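Local coordinates for protein probable 2-dehydropantoate 2-reductase (Bacillus subtilis, PDB 3EGO) that probably catalyses the NADPH-dependent reduction of 2-dehydropantoate (ketopantoate) to (R)-pantoate, a step in pantothenate biosynthesis, at residues 20-24 and 161-166; 220-224 and 271-275. The contacts are given in a common frame with arbitrary orientation. Residue numbers count along the deposited sequence, not the author numbering.

Interaction 1 of 2, residues 20-24 and 161-166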
loop_
_atom_site.group_PDB
_atom_site.type_symbol
_atom_site.label_atom_id
_atom_site.label_comp_id
_atom_site.label_asym_id
_atom_site.label_seq_id
_atom_site.Cartn_x
_atom_site.Cartn_y
_atom_site.Cartn_z
ATOM N N TYR A 20 29.007 22.231 -12.327
ATOM C CA TYR A 20 30.326 21.707 -12.435
ATOM C C TYR A 20 30.831 21.725 -13.858
ATOM O O TYR A 20 32.033 21.943 -14.069
ATOM C CB TYR A 20 30.394 20.306 -11.803
ATOM C CG TYR A 20 30.491 20.303 -10.303
ATOM C CD1 TYR A 20 29.424 19.880 -9.516
ATOM C CD2 TYR A 20 31.675 20.682 -9.670
ATOM C CE1 TYR A 20 29.519 19.838 -8.136
ATOM C CE2 TYR A 20 31.784 20.644 -8.300
ATOM C CZ TYR A 20 30.687 20.218 -7.531
ATOM O OH TYR A 20 30.784 20.165 -6.143
ATOM N N LEU A 21 29.951 21.506 -14.843
ATOM C CA LEU A 21 30.403 21.515 -16.254
ATOM C C LEU A 21 30.675 22.959 -16.732
ATOM O O LEU A 21 31.556 23.192 -17.554
ATOM C CB LEU A 21 29.387 20.832 -17.182
ATOM C CG LEU A 21 29.253 19.308 -16.904
ATOM C CD1 LEU A 21 28.034 18.672 -17.639
ATOM C CD2 LEU A 21 30.594 18.612 -17.266
ATOM N N SER A 22 29.975 23.917 -16.142
ATOM C CA SER A 22 30.228 25.350 -16.414
ATOM C C SER A 22 31.665 25.762 -16.065
ATOM O O SER A 22 32.165 26.760 -16.592
ATOM C CB SER A 22 29.262 26.211 -15.620
ATOM O OG SER A 22 29.770 26.433 -14.310
ATOM N N LEU A 23 32.346 25.006 -15.208
ATOM C CA LEU A 23 33.736 25.319 -14.868
ATOM C C LEU A 23 34.690 25.124 -16.025
ATOM O O LEU A 23 35.789 25.642 -15.980
ATOM C CB LEU A 23 34.250 24.498 -13.671
ATOM C CG LEU A 23 33.473 24.635 -12.350
ATOM C CD1 LEU A 23 33.983 23.606 -11.367
ATOM C CD2 LEU A 23 33.640 26.006 -11.757
ATOM N N TYR A 24 34.249 24.384 -17.052
ATOM C CA TYR A 24 35.086 23.999 -18.161
ATOM C C TYR A 24 34.451 24.313 -19.479
ATOM O O TYR A 24 35.136 24.365 -20.497
ATOM C CB TYR A 24 35.435 22.497 -18.093
ATOM C CG TYR A 24 36.292 22.191 -16.916
ATOM C CD1 TYR A 24 35.723 21.783 -15.715
ATOM C CD2 TYR A 24 37.675 22.404 -16.961
ATOM C CE1 TYR A 24 36.499 21.531 -14.625
ATOM C CE2 TYR A 24 38.462 22.155 -15.856
ATOM C CZ TYR A 24 37.863 21.712 -14.689
ATOM O OH TYR A 24 38.615 21.485 -13.560
ATOM N N HIS A 161 38.776 17.093 -18.388
ATOM C CA HIS A 161 39.068 17.742 -17.121
ATOM C C HIS A 161 37.822 18.026 -16.300
ATOM O O HIS A 161 36.885 18.678 -16.786
ATOM C CB HIS A 161 39.821 19.047 -17.378
ATOM C CG HIS A 161 41.210 18.827 -17.892
ATOM N ND1 HIS A 161 41.670 19.381 -19.066
ATOM C CD2 HIS A 161 42.231 18.083 -17.396
ATOM C CE1 HIS A 161 42.921 19.002 -19.266
ATOM N NE2 HIS A 161 43.284 18.214 -18.270
ATOM N N ASN A 162 37.805 17.529 -15.069
ATOM C CA ASN A 162 36.680 17.837 -14.174
ATOM C C ASN A 162 37.063 18.294 -12.783
ATOM O O ASN A 162 38.165 17.993 -12.336
ATOM C CB ASN A 162 35.728 16.657 -14.130
ATOM C CG ASN A 162 34.889 16.600 -15.360
ATOM O OD1 ASN A 162 35.159 15.826 -16.247
ATOM N ND2 ASN A 162 33.896 17.496 -15.451
ATOM N N HIS A 163 36.169 19.021 -12.098
ATOM C CA HIS A 163 36.409 19.353 -10.677
ATOM C C HIS A 163 36.643 18.075 -9.890
ATOM O O HIS A 163 36.001 17.067 -10.147
ATOM C CB HIS A 163 35.207 20.090 -10.077
ATOM C CG HIS A 163 35.496 20.759 -8.769
ATOM N ND1 HIS A 163 35.577 20.069 -7.586
ATOM C CD2 HIS A 163 35.738 22.055 -8.467
ATOM C CE1 HIS A 163 35.849 20.909 -6.601
ATOM N NE2 HIS A 163 35.930 22.128 -7.109
ATOM N N SER A 164 37.505 18.125 -8.878
ATOM C CA SER A 164 37.801 16.942 -8.097
ATOM C C SER A 164 36.531 16.335 -7.534
ATOM O O SER A 164 36.450 15.124 -7.334
ATOM C CB SER A 164 38.754 17.300 -6.954
ATOM O OG SER A 164 39.974 17.771 -7.497
ATOM N N ASP A 165 35.519 17.172 -7.276
ATOM C CA ASP A 165 34.328 16.669 -6.584
ATOM C C ASP A 165 33.233 16.250 -7.536
ATOM O O ASP A 165 32.177 15.806 -7.073
ATOM C CB ASP A 165 33.751 17.694 -5.597
ATOM C CG ASP A 165 34.665 17.964 -4.403
ATOM O OD1 ASP A 165 35.268 17.022 -3.854
ATOM O OD2 ASP A 165 34.699 19.121 -3.982
ATOM N N PHE A 166 33.520 16.356 -8.842
ATOM C CA PHE A 166 32.633 15.986 -9.915
ATOM C C PHE A 166 33.337 14.970 -10.821
ATOM O O PHE A 166 33.450 15.198 -11.979
ATOM C CB PHE A 166 32.213 17.225 -10.759
ATOM C CG PHE A 166 30.916 17.038 -11.535
ATOM C CD1 PHE A 166 29.679 16.848 -10.871
ATOM C CD2 PHE A 166 30.932 17.043 -12.942
ATOM C CE1 PHE A 166 28.466 16.665 -11.630
ATOM C CE2 PHE A 166 29.750 16.878 -13.692
ATOM C CZ PHE A 166 28.515 16.674 -13.031
HETATM O O HOH W 1 33.736 19.657 -13.555
#
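Aromatic packing, helped by one bridging water, joins the C-terminal end of helix 12-22 to the loop that runs from strand 142-146 to strand 168-170. Tyr20 and Phe166 form most of the buried part, with Leu21 CG 4.1 Å from Phe166 CE2. The Tyr20 and Phe166 rings are nearly parallel, planes 11° apart, yet slid so far that they barely overlap, with centroids 4.9 Å apart. Over one face of each ring lies the other residue's CB: Tyr20 CB sits 3.5 Å from the centroid of the Phe166 ring, and Phe166 CB 3.9 Å from that of the Tyr20 ring, a reciprocal pair of CH-pi contacts. His163 completes the aromatic cluster, taking the edge of Tyr20 on its face in a T-shaped arrangement with centroids 5.3 Å apart and planes at 62°.

Helix 12-22 begins within the glycine-rich GxGxxG motif of the Rossmann-type domain, where Gly9 to Gly14 probably bind NADP(+). The contact lies at the end of this helix away from the glycine-rich turn, and packs it against a segment from much later in the chain. That segment is shaped by a type I turn from His163 to Phe166, closed by Phe166 N to His163 O (2.9 Å) and reinforced by Asp165 N donating to His163 ND1 (2.9 Å).

Polar coupling between the backbones runs through water 1, which donates to Tyr20 O and accepts from His163 N, both at 2.9 Å. Toward the surface, Tyr24 lays one ring face over His161 O, its CD1 3.5 Å from that oxygen. The Tyr20 hydroxyl reaches past the cluster to hydrogen bond with His136 and Lys49.

Interaction 2 of 2, residues 220-224 and 271-275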
loop_
_atom_site.group_PDB
_atom_site.type_symbol
_atom_site.label_atom_id
_atom_site.label_comp_id
_atom_site.label_asym_id
_atom_site.label_seq_id
_atom_site.Cartn_x
_atom_site.Cartn_y
_atom_site.Cartn_z
ATOM N N CYS A 220 15.918 -10.034 -10.151
ATOM C CA CYS A 220 17.213 -10.629 -10.495
ATOM C C CYS A 220 17.115 -11.531 -11.731
ATOM O O CYS A 220 17.895 -11.387 -12.675
ATOM C CB CYS A 220 17.787 -11.350 -9.274
ATOM S SG CYS A 220 19.421 -12.148 -9.504
ATOM N N ARG A 221 16.129 -12.431 -11.752
ATOM C CA ARG A 221 15.895 -13.267 -12.934
ATOM C C ARG A 221 15.498 -12.500 -14.195
ATOM O O ARG A 221 15.999 -12.798 -15.294
ATOM C CB ARG A 221 14.877 -14.368 -12.647
ATOM C CG ARG A 221 14.572 -15.256 -13.854
ATOM C CD ARG A 221 15.862 -15.924 -14.444
ATOM N NE ARG A 221 15.565 -16.648 -15.686
ATOM C CZ ARG A 221 15.510 -16.076 -16.884
ATOM N NH1 ARG A 221 15.771 -14.774 -17.016
ATOM N NH2 ARG A 221 15.203 -16.796 -17.958
ATOM N N ILE A 222 14.601 -11.520 -14.073
ATOM C CA ILE A 222 14.159 -10.746 -15.227
ATOM C C ILE A 222 15.357 -10.027 -15.878
ATOM O O ILE A 222 15.477 -9.950 -17.117
ATOM C CB ILE A 222 13.094 -9.668 -14.802
ATOM C CG1 ILE A 222 11.757 -10.334 -14.427
ATOM C CG2 ILE A 222 12.868 -8.668 -15.885
ATOM C CD1 ILE A 222 10.891 -9.477 -13.443
ATOM N N LEU A 223 16.247 -9.509 -15.038
ATOM C CA LEU A 223 17.415 -8.758 -15.535
ATOM C C LEU A 223 18.576 -9.668 -15.952
ATOM O O LEU A 223 19.560 -9.190 -16.579
ATOM C CB LEU A 223 17.922 -7.785 -14.458
ATOM C CG LEU A 223 16.948 -6.678 -14.068
ATOM C CD1 LEU A 223 17.404 -6.030 -12.768
ATOM C CD2 LEU A 223 16.729 -5.629 -15.186
ATOM N N LYS A 224 18.496 -10.943 -15.558
ATOM C CA LYS A 224 19.565 -11.907 -15.811
ATOM C C LYS A 224 20.904 -11.425 -15.239
ATOM O O LYS A 224 21.916 -11.366 -15.944
ATOM C CB LYS A 224 19.682 -12.137 -17.319
ATOM C CG LYS A 224 18.478 -12.826 -17.928
ATOM C CD LYS A 224 18.451 -12.661 -19.433
ATOM C CE LYS A 224 17.416 -13.565 -20.056
ATOM N NZ LYS A 224 17.322 -13.340 -21.531
ATOM N N GLU A 271 9.743 -6.402 -19.250
ATOM C CA GLU A 271 10.756 -7.435 -19.473
ATOM C C GLU A 271 10.351 -8.841 -19.023
ATOM O O GLU A 271 10.704 -9.830 -19.689
ATOM C CB GLU A 271 12.093 -7.019 -18.842
ATOM C CG GLU A 271 12.753 -5.887 -19.580
ATOM C CD GLU A 271 13.276 -6.346 -20.921
ATOM O OE1 GLU A 271 13.889 -7.429 -20.949
ATOM O OE2 GLU A 271 13.055 -5.640 -21.923
ATOM N N ALA A 272 9.634 -8.945 -17.904
ATOM C CA ALA A 272 9.127 -10.242 -17.437
ATOM C C ALA A 272 8.203 -10.810 -18.491
ATOM O O ALA A 272 8.258 -12.015 -18.823
ATOM C CB ALA A 272 8.373 -10.092 -16.107
ATOM N N SER A 273 7.347 -9.943 -19.009
ATOM C CA SER A 273 6.359 -10.344 -20.002
ATOM C C SER A 273 7.025 -10.865 -21.291
ATOM O O SER A 273 6.631 -11.910 -21.830
ATOM C CB SER A 273 5.429 -9.177 -20.308
ATOM O OG SER A 273 4.659 -9.437 -21.462
ATOM N N LEU A 274 8.044 -10.153 -21.764
ATOM C CA LEU A 274 8.746 -10.550 -22.984
ATOM C C LEU A 274 9.435 -11.899 -22.831
ATOM O O LEU A 274 9.714 -12.565 -23.826
ATOM C CB LEU A 274 9.790 -9.500 -23.400
ATOM C CG LEU A 274 9.402 -8.100 -23.891
ATOM C CD1 LEU A 274 10.658 -7.245 -24.073
ATOM C CD2 LEU A 274 8.566 -8.124 -25.178
ATOM N N GLN A 275 9.745 -12.289 -21.604
ATOM C CA GLN A 275 10.441 -13.541 -21.377
ATOM C C GLN A 275 9.526 -14.650 -20.849
ATOM O O GLN A 275 10.012 -15.745 -20.512
ATOM C CB GLN A 275 11.600 -13.343 -20.404
ATOM C CG GLN A 275 12.698 -12.384 -20.871
ATOM C CD GLN A 275 13.734 -12.170 -19.784
ATOM O OE1 GLN A 275 14.389 -13.118 -19.322
ATOM N NE2 GLN A 275 13.858 -10.930 -19.335
HETATM O O HOH W 2 14.426 -15.769 -20.110
#
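Where two helices end side by side, one long polar side chain can tie both termini together, and Gln275 does so here. Its chi1 in the m well and chi2 near t extend the chain from the end of helix 261-274 toward helix 206-223, while chi3 near 60° sets the amide so that both of its ends find partners. Gln275 NE2 donates to the backbone Ile222 O at 2.9 Å, with a weak second bond to Glu271 O of the same segment at 3.4 Å; Gln275 OE1 accepts from Arg221 NH1 at 3.2 Å.

Arg221 leaves its helix with chi1 t, then bends at chi2 (p), which brings the guanidinium edge to the glutamine. Water 2 bridges the same two groups, accepting from Arg221 NH2 at 2.5 Å and donating to Gln275 OE1 at 2.8 Å. The nearly extended Lys224 passes close by, its CE 3.1 Å from Gln275 OE1. Lys224 has positive phi (56°) as the C-prime residue of a Schellman motif that terminates helix 206-223.

Beneath this polar layer, Ile222 in its mt rotamer splits its contacts: CD1 meets Ala272 CB at 3.7 Å, and CG2 meets Glu271 CB at 3.5 Å. The small alanine goes with a close backbone approach, Ile222 and Ala272 CA atoms being 5.5 Å apart. Glu271 turns its carboxylate to His106.

Within the helical C-terminal domain, Ile222 also packs on Leu268 of helix 261-274 and on Leu277 just beyond it, while Leu223 packs on Tyr267 and Leu268 of that helix and on Thr179 and Leu182 of helix 174-195.

Overall arrangement
The two contacts illustrate packing within each half of a two-domain reductase. Interaction 1 belongs to the Rossmann-type part, which probably binds the nucleotide, and interaction 2 to the helical C-terminal domain; their centres lie 38 Å apart, on opposite sides of the chain's centre, and their nearest atoms about 25 Å, so they do not touch. Along the chain, the first closes before the second opens. Interaction 1 is nearer the probable cofactor site: the Phe166 side chain is about 7 Å from that of Val13, and the Tyr20 side chain about 8 Å from that of Ala126. Interaction 2 is away from the annotated sites, packing helix ends together within its domain.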